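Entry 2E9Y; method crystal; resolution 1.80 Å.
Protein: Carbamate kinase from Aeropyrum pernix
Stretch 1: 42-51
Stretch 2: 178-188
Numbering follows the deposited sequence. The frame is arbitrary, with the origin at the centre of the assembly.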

# COMPACT_ATOMS: atom_id res chain seq x y z
N VAL A 42 6.91 -9.41 22.64
CA VAL A 42 6.92 -8.04 23.16
C VAL A 42 5.52 -7.57 23.54
O VAL A 42 5.34 -6.93 24.58
CB VAL A 42 7.53 -7.08 22.12
CG1 VAL A 42 7.33 -5.64 22.55
CG2 VAL A 42 9.00 -7.38 21.94
N LEU A 43 4.54 -7.87 22.70
CA LEU A 43 3.15 -7.49 22.98
C LEU A 43 2.65 -8.24 24.20
O LEU A 43 1.83 -7.74 24.96
CB LEU A 43 2.25 -7.80 21.77
CG LEU A 43 2.19 -6.78 20.63
CD1 LEU A 43 3.58 -6.44 20.15
CD2 LEU A 43 1.36 -7.36 19.50
N ALA A 44 3.15 -9.46 24.38
CA ALA A 44 2.76 -10.28 25.52
C ALA A 44 3.23 -9.60 26.81
O ALA A 44 2.55 -9.67 27.83
CB ALA A 44 3.37 -11.67 25.40
N ASP A 45 4.38 -8.94 26.75
CA ASP A 45 4.92 -8.26 27.92
C ASP A 45 4.19 -6.96 28.25
O ASP A 45 4.60 -6.24 29.16
CB ASP A 45 6.42 -8.00 27.75
CG ASP A 45 7.23 -9.29 27.68
OD1 ASP A 45 6.88 -10.25 28.39
OD2 ASP A 45 8.22 -9.33 26.92
N GLY A 46 3.12 -6.67 27.51
CA GLY A 46 2.34 -5.47 27.78
C GLY A 46 2.56 -4.22 26.96
O GLY A 46 1.86 -3.22 27.15
N TRP A 47 3.51 -4.25 26.03
CA TRP A 47 3.80 -3.08 25.21
C TRP A 47 2.81 -2.85 24.07
O TRP A 47 2.26 -3.79 23.50
CB TRP A 47 5.20 -3.18 24.58
CG TRP A 47 6.34 -2.91 25.50
CD1 TRP A 47 7.09 -3.83 26.18
CD2 TRP A 47 6.89 -1.63 25.84
NE1 TRP A 47 8.07 -3.21 26.91
CE2 TRP A 47 7.97 -1.85 26.72
CE3 TRP A 47 6.57 -0.31 25.48
CZ2 TRP A 47 8.74 -0.81 27.25
CZ3 TRP A 47 7.34 0.73 26.00
CH2 TRP A 47 8.41 0.47 26.88
N ARG A 48 2.59 -1.57 23.76
CA ARG A 48 1.75 -1.20 22.62
C ARG A 48 2.85 -0.74 21.66
O ARG A 48 3.86 -0.19 22.10
CB ARG A 48 0.81 -0.03 22.95
CG ARG A 48 -0.34 -0.41 23.88
CD ARG A 48 -1.40 0.69 23.95
NE ARG A 48 -2.29 0.70 22.79
CZ ARG A 48 -3.19 -0.24 22.52
NH1 ARG A 48 -3.32 -1.29 23.33
NH2 ARG A 48 -3.96 -0.14 21.44
N SER A 49 2.69 -0.98 20.37
CA SER A 49 3.75 -0.59 19.45
C SER A 49 3.34 -0.06 18.10
O SER A 49 2.22 -0.28 17.63
CB SER A 49 4.67 -1.79 19.22
OG SER A 49 3.97 -2.83 18.57
N VAL A 50 4.28 0.65 17.49
CA VAL A 50 4.15 1.18 16.15
C VAL A 50 5.43 0.63 15.56
O VAL A 50 6.54 1.01 15.96
CB VAL A 50 4.17 2.72 16.12
CG1 VAL A 50 4.19 3.20 14.67
CG2 VAL A 50 2.95 3.27 16.83
N ILE A 51 5.27 -0.30 14.62
CA ILE A 51 6.39 -0.97 13.99
C ILE A 51 6.74 -0.37 12.63
O ILE A 51 5.89 -0.29 11.75
CB ILE A 51 6.05 -2.46 13.77
CG1 ILE A 51 5.65 -3.09 15.11
CG2 ILE A 51 7.23 -3.19 13.14
CD1 ILE A 51 5.01 -4.45 14.98
N LEU A 178 -3.03 9.71 11.84
CA LEU A 178 -3.61 8.41 11.48
C LEU A 178 -2.88 7.31 12.22
O LEU A 178 -3.48 6.31 12.62
CB LEU A 178 -3.50 8.17 9.97
CG LEU A 178 -4.44 9.00 9.09
CD1 LEU A 178 -4.14 8.71 7.62
CD2 LEU A 178 -5.89 8.67 9.43
N ILE A 179 -1.58 7.48 12.40
CA ILE A 179 -0.80 6.48 13.11
C ILE A 179 -1.24 6.45 14.58
O ILE A 179 -1.40 5.38 15.17
CB ILE A 179 0.71 6.78 13.01
CG1 ILE A 179 1.14 6.66 11.54
CG2 ILE A 179 1.50 5.80 13.87
CD1 ILE A 179 2.57 7.11 11.27
N ALA A 180 -1.44 7.63 15.16
CA ALA A 180 -1.86 7.72 16.56
C ALA A 180 -3.24 7.08 16.75
O ALA A 180 -3.48 6.36 17.72
CB ALA A 180 -1.88 9.17 17.01
N GLU A 181 -4.14 7.35 15.82
CA GLU A 181 -5.49 6.80 15.89
C GLU A 181 -5.44 5.27 15.79
O GLU A 181 -6.13 4.57 16.53
CB GLU A 181 -6.35 7.37 14.76
CG GLU A 181 -6.75 8.82 14.98
CD GLU A 181 -7.24 9.49 13.71
OE1 GLU A 181 -7.73 8.78 12.81
OE2 GLU A 181 -7.15 10.73 13.62
N ALA A 182 -4.61 4.77 14.89
CA ALA A 182 -4.47 3.33 14.71
C ALA A 182 -3.94 2.69 15.98
O ALA A 182 -4.37 1.61 16.37
CB ALA A 182 -3.52 3.03 13.55
N SER A 183 -2.99 3.38 16.62
CA SER A 183 -2.37 2.89 17.86
C SER A 183 -3.37 2.83 19.01
O SER A 183 -3.28 1.96 19.88
CB SER A 183 -1.19 3.78 18.24
OG SER A 183 -0.43 3.19 19.28
N ALA A 184 -4.32 3.75 19.02
CA ALA A 184 -5.33 3.78 20.06
C ALA A 184 -6.23 2.56 19.92
O ALA A 184 -6.75 2.04 20.91
CB ALA A 184 -6.14 5.06 19.97
N GLU A 185 -6.41 2.09 18.69
CA GLU A 185 -7.27 0.95 18.41
C GLU A 185 -6.59 -0.42 18.41
O GLU A 185 -7.25 -1.43 18.61
CB GLU A 185 -7.99 1.16 17.08
CG GLU A 185 -8.98 2.32 17.07
CD GLU A 185 -10.12 2.11 18.04
OE1 GLU A 185 -10.84 1.09 17.91
OE2 GLU A 185 -10.31 2.96 18.93
N SER A 186 -5.28 -0.45 18.18
CA SER A 186 -4.56 -1.72 18.15
C SER A 186 -3.18 -1.64 18.79
O SER A 186 -2.49 -0.62 18.67
CB SER A 186 -4.41 -2.22 16.71
OG SER A 186 -3.67 -3.43 16.67
N PRO A 187 -2.76 -2.71 19.48
CA PRO A 187 -1.46 -2.79 20.16
C PRO A 187 -0.29 -2.97 19.20
O PRO A 187 0.87 -2.85 19.59
CB PRO A 187 -1.63 -3.99 21.09
CG PRO A 187 -2.53 -4.89 20.29
CD PRO A 187 -3.57 -3.91 19.77
N ALA A 188 -0.60 -3.26 17.94
CA ALA A 188 0.43 -3.43 16.91
C ALA A 188 -0.01 -2.71 15.64
O ALA A 188 -1.03 -3.05 15.04
CB ALA A 188 0.64 -4.91 16.63
O HOH W 1 -6.40 -1.97 21.79
O HOH W 2 0.00 0.49 19.01

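The contact between these two stretches is built round Arg48 and Pro187, which cover the most surface in it, with Ala188 next. Arg48 opens a strand just after a helix and its closing turn at Gly46; Pro187 lies just beyond the end of the helix 178-185, where the chain straightens into a strand beside Ser49.

The carboxyl end of a helix leaves backbone carbonyls without amide partners, and a guanidinium group is well suited to such a place. The CA-to-CB bond of Arg48 points sideways, but chi1 near -72° and a t chi2 (-168°) carry the chain across, and a p chi3 helps to turn its tip to the helix end. There Arg48 NH2 donates a hydrogen bond of 2.7 Å to Ser183 O, nearly straight at 165°, and Arg48 NE adds a weak one to the same Ser183 O at 3.3 Å. A water extends the grip: it accepts from Arg48 NH2 at 3.1 Å and donates weakly to Glu185 O at 3.3 Å. The carbonyl of Ser183 approaches the guanidinium at its edge, where the N-H groups point, while Pro187 CA lies over one face. The flat group thus uses its rim for polar bonds and leaves a face for packing; Arg48 NH1 comes within 3.9 Å of Pro187 CB.

Pro187 has no amide hydrogen to offer, so its polar contribution here comes from its carbonyl. Pro187 O accepts a 2.7 Å hydrogen bond from Ser49 N and a longer one, 3.3 Å, from Ser49 OG, and the small serine side chain, with chi1 in the p well, reaches the same oxygen as its own backbone. Arg48 CA also makes a CA-H...O contact with Pro187 O at 3.6 Å.

The register continues with a parallel bridge between Ser49 and Ala188, their CA atoms 5.1 Å apart and their side chains on the same face of the sheet. On that face the methyl of Ala188 is compact enough to sit among its neighbours, and Leu43 CD2 packs on Ala188 CB at 3.8 Å, joining the preceding helix to the contact.

Deeper along the strand, buried Val50 meets the helix: Val50 CG1 lies 3.8 Å from Ile179 CG2, an apolar pairing of branched side chains. Near it a water accepts a hydrogen bond from Ser183 OG and donates to Ser49 O and Ser186 O, each at 2.7 Å, so the polar groups of strand, helix and turn are joined where no direct bond links them.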